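Local coordinates for member of DUF4221 family (Bacteroides vulgatus, PDB 3S9J), which is of unknown function but folds as a six-bladed beta-propeller whose first strand completes the blade formed by the C-terminal strands, at residues Y339-N344 / N353-T358; K14-P19 / F57-Q62; Y25-S30 / K325-M330. One frame throughout, in Å; residues are numbered along the deposited sequence. Where two conformers were deposited one is given.

Contact 1: residues Y339-N344 / N353-T358; sequences YISENN and NKLVFT. With NA (sodium ion), chain C.
Two neighbouring strands of the closing blade of the beta-propeller meet here, and the pairing is carried past its last bridge by the side chain of Asn343. The evidence for strand pairing is an antiparallel hydrogen-bonded pair, Ile340 with Thr358, in which each backbone N donates to the other's O. Next comes the non-hydrogen-bonded pair Ser341 with Phe357, whose CA atoms are only 4.0 Å apart. Glu342 N then gives a bond of 2.8 Å to Val356 O, after which the backbone leaves the sheet through an inverse gamma turn centred on Asn343. The carboxamide of Asn343 takes over the pairing. Its OD1 accepts from Val356 N at 2.9 Å, nearly straight at 177° and on a lone pair in the carbonyl plane, while its ND2 donates to Lys354 O at 2.9 Å with that oxygen close to the amide plane. Both ends of the carboxamide are thereby gripped, which fixes its flip. The turn is tied down further by an ST turn: a chi1 of 175° sets Ser341 OG beside its own carbonyl carbon, where Asn343 N donates to it at 3.0 Å.

Glu342 OE2 receives the hydroxyl proton of Thr358 OG1 at 2.6 Å, from above the carboxylate plane. Around the Phe357 ring, CE1 lies 3.8 Å from Ser341 CB, and Phe332 meets the ring edge-to-face. Where the strand 354-358 begins, Asn353 OD1 binds a sodium ion at 2.6 Å, alongside two waters and the backbone oxygens of Asp21 and Thr24.

Contact 2: residues K14-P19 / F57-Q62; sequences KQLAFP and FDIENQ
Gln62 reaches toward the strand that holds Leu16 and Ala17, and each of its atoms in turn has a neighbour there. CB lies 3.6 Å from Ala17 O. CG, placed beside its own backbone N (chi1 -59°), packs against Leu16 CD2 at 4.0 Å, and CD touches the same methyl; Leu16 was modelled in two conformers, so its methyl contacts are tentative and hold for the one described. At the tip, OE1 accepts from Ala17 N at 2.9 Å, with an N-H...O angle of 160° and the donor tilted from the carbonyl plane. A water donates to the same OE1 at 2.7 Å and also to Gln15 O, so this oxygen accepts two hydrogen bonds, one directly from the strand and one from the water that bridges to it. An alanine here would probably leave Ala17 N without this acceptor and the water with one bond fewer, while Leu16 CD2, in that conformer, would lose the packing of CG and CD.

Leu16 also leans on Ile59, its CD1 being 4.0 Å from Ile59 CG2. The larger apolar patch pairs Phe18 with Phe57: the ring centroids are 4.5 Å apart and the planes inclined obliquely at 40°. Phe57 CB rides over the face of the Phe18 ring in a CH-pi contact, while Asp58 O lies in the ring plane at its edge, 3.4 Å from Phe18 CE1. The contact joins two blades: strand 8-19 is an edge strand of its sheet, bonded to strand 354-364, whereas strand 53-58 lies between 39-46 and 63-69 in the next, where Phe44 and Ile64 also pack on Phe57.

Contact 3: residues Y25-S30 / K325-M330; sequences YYLSKS and KYFYKM. With FMT (formic acid), chain K.
Met330, deposited as selenomethionine, lays its selenium against the backbone of residues 26-28. SE is 3.6 Å from Ser28 N, and the bend at the end of the chain (chi3 -67°) carries CE to 3.3 Å from Tyr26 O. The same methyl comes to the edge of the Tyr26 ring, near its plane, 4.3 Å from CD1. Since no direct hydrogen bond links the two segments, they are held by such van der Waals contacts and by one bridging water.

That water donates to Ser28 O at 2.7 Å and to Lys329 O at 2.7 Å. It thus satisfies one carbonyl of each segment and spans backbones whose nearest CA atoms, those of Ser28 and Met330, are 7.4 Å apart. A type I turn runs from Phe327 to Met330, closed by Met330 N bonding to Phe327 O, and the side chains at its two ends both set out toward segment 25-30. Leu27, for which two conformers were modelled, meets Phe327 with CD1 in the one described: this methyl is 3.5 Å from Phe327 CE2, and the two side chains cross at about a right angle, an approach only as firm as that conformer.

Tyr26 OH donates to O2 of a formic acid molecule at 2.7 Å, with O2 in the plane of the ring; Lys300 NZ and Leu345 N bind the same molecule. It probably comes from the crystallisation liquor, as does a glycerol bound by Tyr328 N and Lys329 N, yet together they may mark a pocket.

Ser28 OG accepts from Ser30 N in an ST turn and also bonds to Glu45 O. Segment 25-30 links strand 8-19 of the closing blade to strand 31-36 of the first, and Met330 lies at this junction, touching Phe44 of strand 39-46 and Ser341 of the neighbouring strand 337-341.

Overall arrangement
All three contacts involve one four-stranded antiparallel sheet, ordered 8-19, 354-364, 337-341, 327-334. Contact 1 joins its two middle strands. Contact 2, its centre about 10 Å from that of contact 1, carries the outer strand 8-19 to the following blade; contact 3, centred about 7 Å from contact 1, sets the start of the other edge strand, 327-334, against the loop leading from 8-19 to that blade. Contacts 2 and 3 are about 15 Å apart between centres and do not touch. Along the chain the segments run 14-19, 25-30, 57-62, 325-330, 339-344, 353-358. N-terminal and C-terminal segments therefore share one blade, the closure that seals many propellers into a ring.

Contact 1: residues Y339-N344 / N353-T358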
loop_
_atom_site.group_PDB
_atom_site.type_symbol
_atom_site.label_atom_id
_atom_site.label_comp_id
_atom_site.label_asym_id
_atom_site.label_seq_id
_atom_site.Cartn_x
_atom_site.Cartn_y
_atom_site.Cartn_z
ATOM N N TYR A 339 12.437 3.013 -5.438
ATOM C CA TYR A 339 12.583 4.339 -4.886
ATOM C C TYR A 339 11.958 4.402 -3.505
ATOM O O TYR A 339 10.809 4.025 -3.327
ATOM C CB TYR A 339 11.933 5.379 -5.773
ATOM C CG TYR A 339 12.655 5.628 -7.087
ATOM C CD1 TYR A 339 12.410 4.827 -8.187
ATOM C CD2 TYR A 339 13.504 6.702 -7.243
ATOM C CE1 TYR A 339 13.036 5.066 -9.416
ATOM C CE2 TYR A 339 14.136 6.954 -8.488
ATOM C CZ TYR A 339 13.893 6.119 -9.558
ATOM O OH TYR A 339 14.483 6.347 -10.799
ATOM N N ILE A 340 12.725 4.921 -2.542
ATOM C CA ILE A 340 12.273 5.061 -1.166
ATOM C C ILE A 340 12.463 6.500 -0.777
ATOM O O ILE A 340 13.574 7.063 -0.914
ATOM C CB ILE A 340 13.036 4.127 -0.194
ATOM C CG1 ILE A 340 13.020 2.681 -0.700
ATOM C CG2 ILE A 340 12.479 4.224 1.267
ATOM C CD1 ILE A 340 13.781 1.693 0.212
ATOM N N SER A 341 11.394 7.111 -0.261
ATOM C CA SER A 341 11.470 8.524 0.106
ATOM C C SER A 341 12.414 8.757 1.251
ATOM O O SER A 341 12.536 7.906 2.181
ATOM C CB SER A 341 10.088 9.063 0.488
ATOM O OG SER A 341 10.137 10.395 0.966
ATOM N N GLU A 342 13.046 9.935 1.227
ATOM C CA GLU A 342 13.870 10.421 2.358
ATOM C C GLU A 342 13.169 11.506 3.175
ATOM O O GLU A 342 13.817 12.226 3.930
ATOM C CB GLU A 342 15.253 10.887 1.859
ATOM C CG GLU A 342 16.134 9.695 1.474
ATOM C CD GLU A 342 17.639 9.944 1.544
ATOM O OE1 GLU A 342 18.093 10.897 2.224
ATOM O OE2 GLU A 342 18.375 9.154 0.907
ATOM N N ASN A 343 11.854 11.647 3.027
ATOM C CA ASN A 343 11.097 12.669 3.754
ATOM C C ASN A 343 10.709 12.192 5.171
ATOM O O ASN A 343 9.560 12.235 5.555
ATOM C CB ASN A 343 9.863 13.085 2.985
ATOM C CG ASN A 343 10.215 13.917 1.793
ATOM O OD1 ASN A 343 10.639 13.371 0.789
ATOM N ND2 ASN A 343 10.073 15.240 1.905
ATOM N N ASN A 344 11.723 11.739 5.902
ATOM C CA ASN A 344 11.636 11.438 7.346
ATOM C C ASN A 344 12.030 12.713 8.084
ATOM O O ASN A 344 13.088 13.285 7.817
ATOM C CB ASN A 344 12.608 10.302 7.639
ATOM C CG ASN A 344 12.541 9.801 9.077
ATOM O OD1 ASN A 344 12.664 10.607 10.002
ATOM N ND2 ASN A 344 12.370 8.484 9.256
ATOM N N ASN A 353 9.397 21.153 1.712
ATOM C CA ASN A 353 9.094 21.585 0.321
ATOM C C ASN A 353 9.996 20.968 -0.723
ATOM O O ASN A 353 10.225 21.536 -1.784
ATOM C CB ASN A 353 9.025 23.096 0.237
ATOM C CG ASN A 353 7.667 23.619 0.719
ATOM O OD1 ASN A 353 6.597 23.081 0.369
ATOM N ND2 ASN A 353 7.706 24.606 1.567
ATOM N N LYS A 354 10.520 19.790 -0.414
ATOM C CA LYS A 354 11.231 18.985 -1.393
ATOM C C LYS A 354 10.875 17.520 -1.189
ATOM O O LYS A 354 11.195 16.939 -0.151
ATOM C CB LYS A 354 12.738 19.187 -1.252
ATOM C CG LYS A 354 13.567 18.771 -2.460
ATOM C CD LYS A 354 13.836 19.921 -3.460
ATOM C CE LYS A 354 14.712 21.081 -2.928
ATOM N NZ LYS A 354 16.142 20.747 -2.708
ATOM N N LEU A 355 10.186 16.930 -2.158
ATOM C CA LEU A 355 9.889 15.494 -2.126
ATOM C C LEU A 355 11.072 14.735 -2.704
ATOM O O LEU A 355 11.431 14.901 -3.862
ATOM C CB LEU A 355 8.611 15.149 -2.862
ATOM C CG LEU A 355 8.232 13.689 -2.992
ATOM C CD1 LEU A 355 7.963 13.033 -1.609
ATOM C CD2 LEU A 355 6.972 13.602 -3.917
ATOM N N VAL A 356 11.730 13.932 -1.865
ATOM C CA VAL A 356 13.020 13.321 -2.202
ATOM C C VAL A 356 12.908 11.815 -2.117
ATOM O O VAL A 356 12.322 11.292 -1.158
ATOM C CB VAL A 356 14.150 13.772 -1.244
ATOM C CG1 VAL A 356 15.478 13.081 -1.554
ATOM C CG2 VAL A 356 14.325 15.296 -1.297
ATOM N N PHE A 357 13.458 11.143 -3.119
ATOM C CA PHE A 357 13.564 9.681 -3.158
ATOM C C PHE A 357 14.964 9.249 -3.487
ATOM O O PHE A 357 15.639 9.894 -4.290
ATOM C CB PHE A 357 12.642 9.079 -4.238
ATOM C CG PHE A 357 11.196 9.326 -4.043
ATOM C CD1 PHE A 357 10.417 8.432 -3.311
ATOM C CD2 PHE A 357 10.575 10.408 -4.642
ATOM C CE1 PHE A 357 9.072 8.630 -3.158
ATOM C CE2 PHE A 357 9.219 10.606 -4.513
ATOM C CZ PHE A 357 8.458 9.752 -3.750
ATOM N N THR A 358 15.411 8.143 -2.888
ATOM C CA THR A 358 16.636 7.501 -3.300
ATOM C C THR A 358 16.294 6.234 -4.084
ATOM O O THR A 358 15.424 5.466 -3.677
ATOM C CB THR A 358 17.523 7.178 -2.098
ATOM O OG1 THR A 358 17.924 8.413 -1.492
ATOM C CG2 THR A 358 18.750 6.384 -2.540
HETATM NA NA NA C . 4.266 21.944 0.218
HETATM O O HOH W 1 4.900 20.399 1.953
HETATM O O HOH W 2 1.822 22.274 1.247
#

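Contact 2: residues K14-P19 / F57-Q62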
loop_
_atom_site.group_PDB
_atom_site.type_symbol
_atom_site.label_atom_id
_atom_site.label_comp_id
_atom_site.label_asym_id
_atom_site.label_seq_id
_atom_site.Cartn_x
_atom_site.Cartn_y
_atom_site.Cartn_z
ATOM N N LYS A 14 20.995 6.878 -7.519
ATOM C CA LYS A 14 20.761 8.306 -7.643
ATOM C C LYS A 14 19.580 8.746 -6.784
ATOM O O LYS A 14 18.902 7.912 -6.191
ATOM C CB LYS A 14 20.538 8.675 -9.119
ATOM C CG LYS A 14 19.508 7.818 -9.892
ATOM C CD LYS A 14 20.128 6.642 -10.684
ATOM C CE LYS A 14 19.228 6.166 -11.857
ATOM N NZ LYS A 14 19.942 5.257 -12.849
ATOM N N GLN A 15 19.369 10.057 -6.708
ATOM C CA GLN A 15 18.217 10.622 -6.030
ATOM C C GLN A 15 17.314 11.374 -6.997
ATOM O O GLN A 15 17.763 11.915 -8.000
ATOM C CB GLN A 15 18.678 11.600 -4.967
ATOM C CG GLN A 15 19.157 10.986 -3.671
ATOM C CD GLN A 15 19.057 11.977 -2.505
ATOM O OE1 GLN A 15 19.276 13.184 -2.675
ATOM N NE2 GLN A 15 18.707 11.473 -1.332
ATOM N N LEU A 16 16.035 11.373 -6.670
ATOM C CA LEU A 16 15.035 12.194 -7.342
ATOM C C LEU A 16 14.587 13.219 -6.343
ATOM O O LEU A 16 14.367 12.903 -5.158
ATOM C CB LEU A 16 13.784 11.415 -7.758
ATOM C CG LEU A 16 13.858 10.297 -8.780
ATOM C CD1 LEU A 16 12.474 9.626 -8.815
ATOM C CD2 LEU A 16 14.302 10.776 -10.162
ATOM N N ALA A 17 14.451 14.463 -6.788
ATOM C CA ALA A 17 14.001 15.535 -5.896
ATOM C C ALA A 17 13.006 16.427 -6.621
ATOM O O ALA A 17 13.328 16.996 -7.671
ATOM C CB ALA A 17 15.175 16.362 -5.339
ATOM N N PHE A 18 11.821 16.549 -6.058
ATOM C CA PHE A 18 10.778 17.388 -6.601
ATOM C C PHE A 18 10.530 18.608 -5.696
ATOM O O PHE A 18 9.970 18.480 -4.594
ATOM C CB PHE A 18 9.464 16.618 -6.762
ATOM C CG PHE A 18 9.564 15.366 -7.591
ATOM C CD1 PHE A 18 9.443 15.421 -8.978
ATOM C CD2 PHE A 18 9.697 14.122 -6.983
ATOM C CE1 PHE A 18 9.514 14.249 -9.745
ATOM C CE2 PHE A 18 9.778 12.961 -7.728
ATOM C CZ PHE A 18 9.672 13.012 -9.112
ATOM N N PRO A 19 10.879 19.802 -6.172
ATOM C CA PRO A 19 10.609 20.991 -5.397
ATOM C C PRO A 19 9.117 21.268 -5.342
ATOM O O PRO A 19 8.418 21.137 -6.336
ATOM C CB PRO A 19 11.357 22.103 -6.149
ATOM C CG PRO A 19 12.361 21.393 -6.950
ATOM C CD PRO A 19 11.688 20.125 -7.374
ATOM N N PHE A 57 3.767 13.868 -11.102
ATOM C CA PHE A 57 5.160 14.233 -11.202
ATOM C C PHE A 57 5.840 13.554 -12.390
ATOM O O PHE A 57 5.658 12.372 -12.603
ATOM C CB PHE A 57 5.943 13.846 -9.955
ATOM C CG PHE A 57 5.606 14.658 -8.720
ATOM C CD1 PHE A 57 6.078 15.961 -8.558
ATOM C CD2 PHE A 57 4.853 14.115 -7.720
ATOM C CE1 PHE A 57 5.769 16.694 -7.430
ATOM C CE2 PHE A 57 4.577 14.825 -6.574
ATOM C CZ PHE A 57 5.038 16.104 -6.401
ATOM N N ASP A 58 6.665 14.321 -13.082
ATOM C CA ASP A 58 7.513 13.865 -14.211
ATOM C C ASP A 58 8.854 13.381 -13.680
ATOM O O ASP A 58 9.648 14.175 -13.170
ATOM C CB ASP A 58 7.670 15.042 -15.146
ATOM C CG ASP A 58 8.498 14.727 -16.389
ATOM O OD1 ASP A 58 9.262 13.731 -16.404
ATOM O OD2 ASP A 58 8.390 15.544 -17.322
ATOM N N ILE A 59 9.074 12.069 -13.724
ATOM C CA ILE A 59 10.249 11.467 -13.109
ATOM C C ILE A 59 11.544 11.877 -13.817
ATOM O O ILE A 59 12.507 12.329 -13.167
ATOM C CB ILE A 59 10.096 9.940 -12.993
ATOM C CG1 ILE A 59 9.048 9.589 -11.913
ATOM C CG2 ILE A 59 11.461 9.303 -12.630
ATOM C CD1 ILE A 59 8.517 8.168 -11.997
ATOM N N GLU A 60 11.564 11.772 -15.147
ATOM C CA GLU A 60 12.752 12.107 -15.940
ATOM C C GLU A 60 13.169 13.551 -15.690
ATOM O O GLU A 60 14.339 13.835 -15.569
ATOM C CB GLU A 60 12.445 11.898 -17.438
ATOM C CG GLU A 60 13.586 12.269 -18.401
ATOM C CD GLU A 60 13.138 12.438 -19.886
ATOM O OE1 GLU A 60 11.929 12.304 -20.233
ATOM O OE2 GLU A 60 14.029 12.738 -20.710
ATOM N N ASN A 61 12.193 14.463 -15.625
ATOM C CA ASN A 61 12.466 15.886 -15.536
ATOM C C ASN A 61 12.398 16.455 -14.112
ATOM O O ASN A 61 12.656 17.639 -13.896
ATOM C CB ASN A 61 11.527 16.642 -16.496
ATOM C CG ASN A 61 11.827 16.320 -17.951
ATOM O OD1 ASN A 61 12.980 16.434 -18.377
ATOM N ND2 ASN A 61 10.822 15.895 -18.688
ATOM N N GLN A 62 12.164 15.579 -13.138
ATOM C CA GLN A 62 12.096 15.950 -11.718
ATOM C C GLN A 62 11.305 17.234 -11.447
ATOM O O GLN A 62 11.801 18.164 -10.802
ATOM C CB GLN A 62 13.496 16.015 -11.116
ATOM C CG GLN A 62 14.217 14.665 -11.258
ATOM C CD GLN A 62 15.550 14.593 -10.537
ATOM O OE1 GLN A 62 15.667 14.951 -9.379
ATOM N NE2 GLN A 62 16.559 14.113 -11.231
HETATM O O HOH W 3 17.961 15.016 -8.048
#

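Contact 3: residues Y25-S30 / K325-M330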
loop_
_atom_site.group_PDB
_atom_site.type_symbol
_atom_site.label_atom_id
_atom_site.label_comp_id
_atom_site.label_asym_id
_atom_site.label_seq_id
_atom_site.Cartn_x
_atom_site.Cartn_y
_atom_site.Cartn_z
ATOM N N TYR A 25 1.501 19.184 -0.697
ATOM C CA TYR A 25 2.089 18.708 0.554
ATOM C C TYR A 25 2.989 17.534 0.263
ATOM O O TYR A 25 2.738 16.749 -0.682
ATOM C CB TYR A 25 0.995 18.305 1.535
ATOM C CG TYR A 25 1.487 18.068 2.937
ATOM C CD1 TYR A 25 2.112 19.081 3.650
ATOM C CD2 TYR A 25 1.351 16.823 3.537
ATOM C CE1 TYR A 25 2.585 18.846 4.949
ATOM C CE2 TYR A 25 1.782 16.599 4.837
ATOM C CZ TYR A 25 2.385 17.634 5.522
ATOM O OH TYR A 25 2.852 17.445 6.789
ATOM N N TYR A 26 4.052 17.379 1.061
ATOM C CA TYR A 26 5.099 16.386 0.711
ATOM C C TYR A 26 4.668 14.943 0.930
ATOM O O TYR A 26 5.293 14.025 0.423
ATOM C CB TYR A 26 6.425 16.632 1.448
ATOM C CG TYR A 26 6.366 16.305 2.935
ATOM C CD1 TYR A 26 6.656 15.036 3.419
ATOM C CD2 TYR A 26 5.960 17.261 3.832
ATOM C CE1 TYR A 26 6.549 14.723 4.775
ATOM C CE2 TYR A 26 5.878 16.964 5.203
ATOM C CZ TYR A 26 6.184 15.696 5.645
ATOM O OH TYR A 26 6.070 15.427 6.980
ATOM N N LEU A 27 3.621 14.743 1.717
ATOM C CA LEU A 27 3.103 13.408 2.034
ATOM C C LEU A 27 1.865 13.097 1.221
ATOM O O LEU A 27 0.925 13.896 1.194
ATOM C CB LEU A 27 2.707 13.317 3.505
ATOM C CG LEU A 27 2.057 11.997 3.935
ATOM C CD1 LEU A 27 3.067 10.881 3.796
ATOM C CD2 LEU A 27 1.558 12.101 5.369
ATOM N N SER A 28 1.870 11.920 0.589
ATOM C CA SER A 28 0.696 11.325 0.005
ATOM C C SER A 28 0.543 9.903 0.492
ATOM O O SER A 28 1.538 9.189 0.592
ATOM C CB SER A 28 0.820 11.263 -1.518
ATOM O OG SER A 28 -0.357 10.596 -2.053
ATOM N N LYS A 29 -0.700 9.500 0.766
ATOM C CA LYS A 29 -1.011 8.112 1.126
ATOM C C LYS A 29 -1.479 7.286 -0.062
ATOM O O LYS A 29 -1.798 6.113 0.106
ATOM C CB LYS A 29 -2.067 8.050 2.235
ATOM C CG LYS A 29 -1.555 8.645 3.558
ATOM C CD LYS A 29 -2.553 8.411 4.688
ATOM C CE LYS A 29 -2.053 8.883 6.033
ATOM N NZ LYS A 29 -3.182 8.763 7.069
ATOM N N SER A 30 -1.488 7.877 -1.252
ATOM C CA SER A 30 -1.925 7.173 -2.454
ATOM C C SER A 30 -1.098 7.681 -3.650
ATOM O O SER A 30 -1.540 8.545 -4.443
ATOM C CB SER A 30 -3.407 7.379 -2.657
ATOM O OG SER A 30 -3.904 6.552 -3.726
ATOM N N LYS A 325 15.913 8.350 8.566
ATOM C CA LYS A 325 16.422 8.693 7.240
ATOM C C LYS A 325 15.379 8.552 6.146
ATOM O O LYS A 325 15.232 9.470 5.324
ATOM C CB LYS A 325 17.630 7.819 6.896
ATOM C CG LYS A 325 18.319 8.245 5.591
ATOM C CD LYS A 325 19.701 7.604 5.396
ATOM C CE LYS A 325 20.350 8.205 4.123
ATOM N NZ LYS A 325 21.646 7.574 3.824
ATOM N N TYR A 326 14.662 7.434 6.123
ATOM C CA TYR A 326 13.702 7.163 5.079
ATOM C C TYR A 326 12.267 7.253 5.561
ATOM O O TYR A 326 11.966 7.043 6.746
ATOM C CB TYR A 326 13.937 5.752 4.504
ATOM C CG TYR A 326 15.310 5.605 3.945
ATOM C CD1 TYR A 326 15.620 6.092 2.676
ATOM C CD2 TYR A 326 16.321 4.992 4.676
ATOM C CE1 TYR A 326 16.902 5.979 2.159
ATOM C CE2 TYR A 326 17.605 4.875 4.161
ATOM C CZ TYR A 326 17.881 5.369 2.914
ATOM O OH TYR A 326 19.144 5.296 2.409
ATOM N N PHE A 327 11.370 7.558 4.626
ATOM C CA PHE A 327 9.945 7.520 4.858
ATOM C C PHE A 327 9.432 6.409 3.931
ATOM O O PHE A 327 9.010 6.664 2.783
ATOM C CB PHE A 327 9.287 8.880 4.574
ATOM C CG PHE A 327 7.889 8.963 5.085
ATOM C CD1 PHE A 327 7.639 9.385 6.394
ATOM C CD2 PHE A 327 6.823 8.528 4.324
ATOM C CE1 PHE A 327 6.324 9.420 6.899
ATOM C CE2 PHE A 327 5.534 8.570 4.837
ATOM C CZ PHE A 327 5.295 9.001 6.116
ATOM N N TYR A 328 9.555 5.157 4.394
ATOM C CA TYR A 328 9.332 4.020 3.500
ATOM C C TYR A 328 7.868 3.805 3.148
ATOM O O TYR A 328 7.591 3.044 2.217
ATOM C CB TYR A 328 9.974 2.731 4.041
ATOM C CG TYR A 328 9.490 2.287 5.398
ATOM C CD1 TYR A 328 8.263 1.625 5.528
ATOM C CD2 TYR A 328 10.229 2.515 6.535
ATOM C CE1 TYR A 328 7.784 1.219 6.770
ATOM C CE2 TYR A 328 9.775 2.075 7.795
ATOM C CZ TYR A 328 8.564 1.439 7.911
ATOM O OH TYR A 328 8.070 1.032 9.119
ATOM N N LYS A 329 6.957 4.464 3.843
ATOM C CA LYS A 329 5.562 4.465 3.462
ATOM C C LYS A 329 5.261 5.333 2.224
ATOM O O LYS A 329 4.105 5.408 1.787
ATOM C CB LYS A 329 4.662 4.824 4.646
ATOM C CG LYS A 329 4.789 3.770 5.749
ATOM C CD LYS A 329 3.756 3.924 6.832
ATOM C CE LYS A 329 3.946 2.886 7.910
ATOM N NZ LYS A 329 2.944 2.993 9.037
HETATM N N MSE A 330 6.315 5.934 1.660
HETATM C CA MSE A 330 6.294 6.499 0.308
HETATM C C MSE A 330 7.402 5.857 -0.524
HETATM O O MSE A 330 8.540 6.362 -0.598
HETATM C CB MSE A 330 6.443 8.010 0.337
HETATM C CG MSE A 330 5.154 8.747 0.685
HETATM SE SE MSE A 330 5.221 10.637 0.248
HETATM C CE MSE A 330 6.580 11.197 1.539
HETATM C C FMT K . 7.965 12.761 8.085
HETATM O O1 FMT K . 8.456 11.986 8.957
HETATM O O2 FMT K . 6.773 13.105 8.055
HETATM O O HOH W 4 2.021 6.486 0.523
#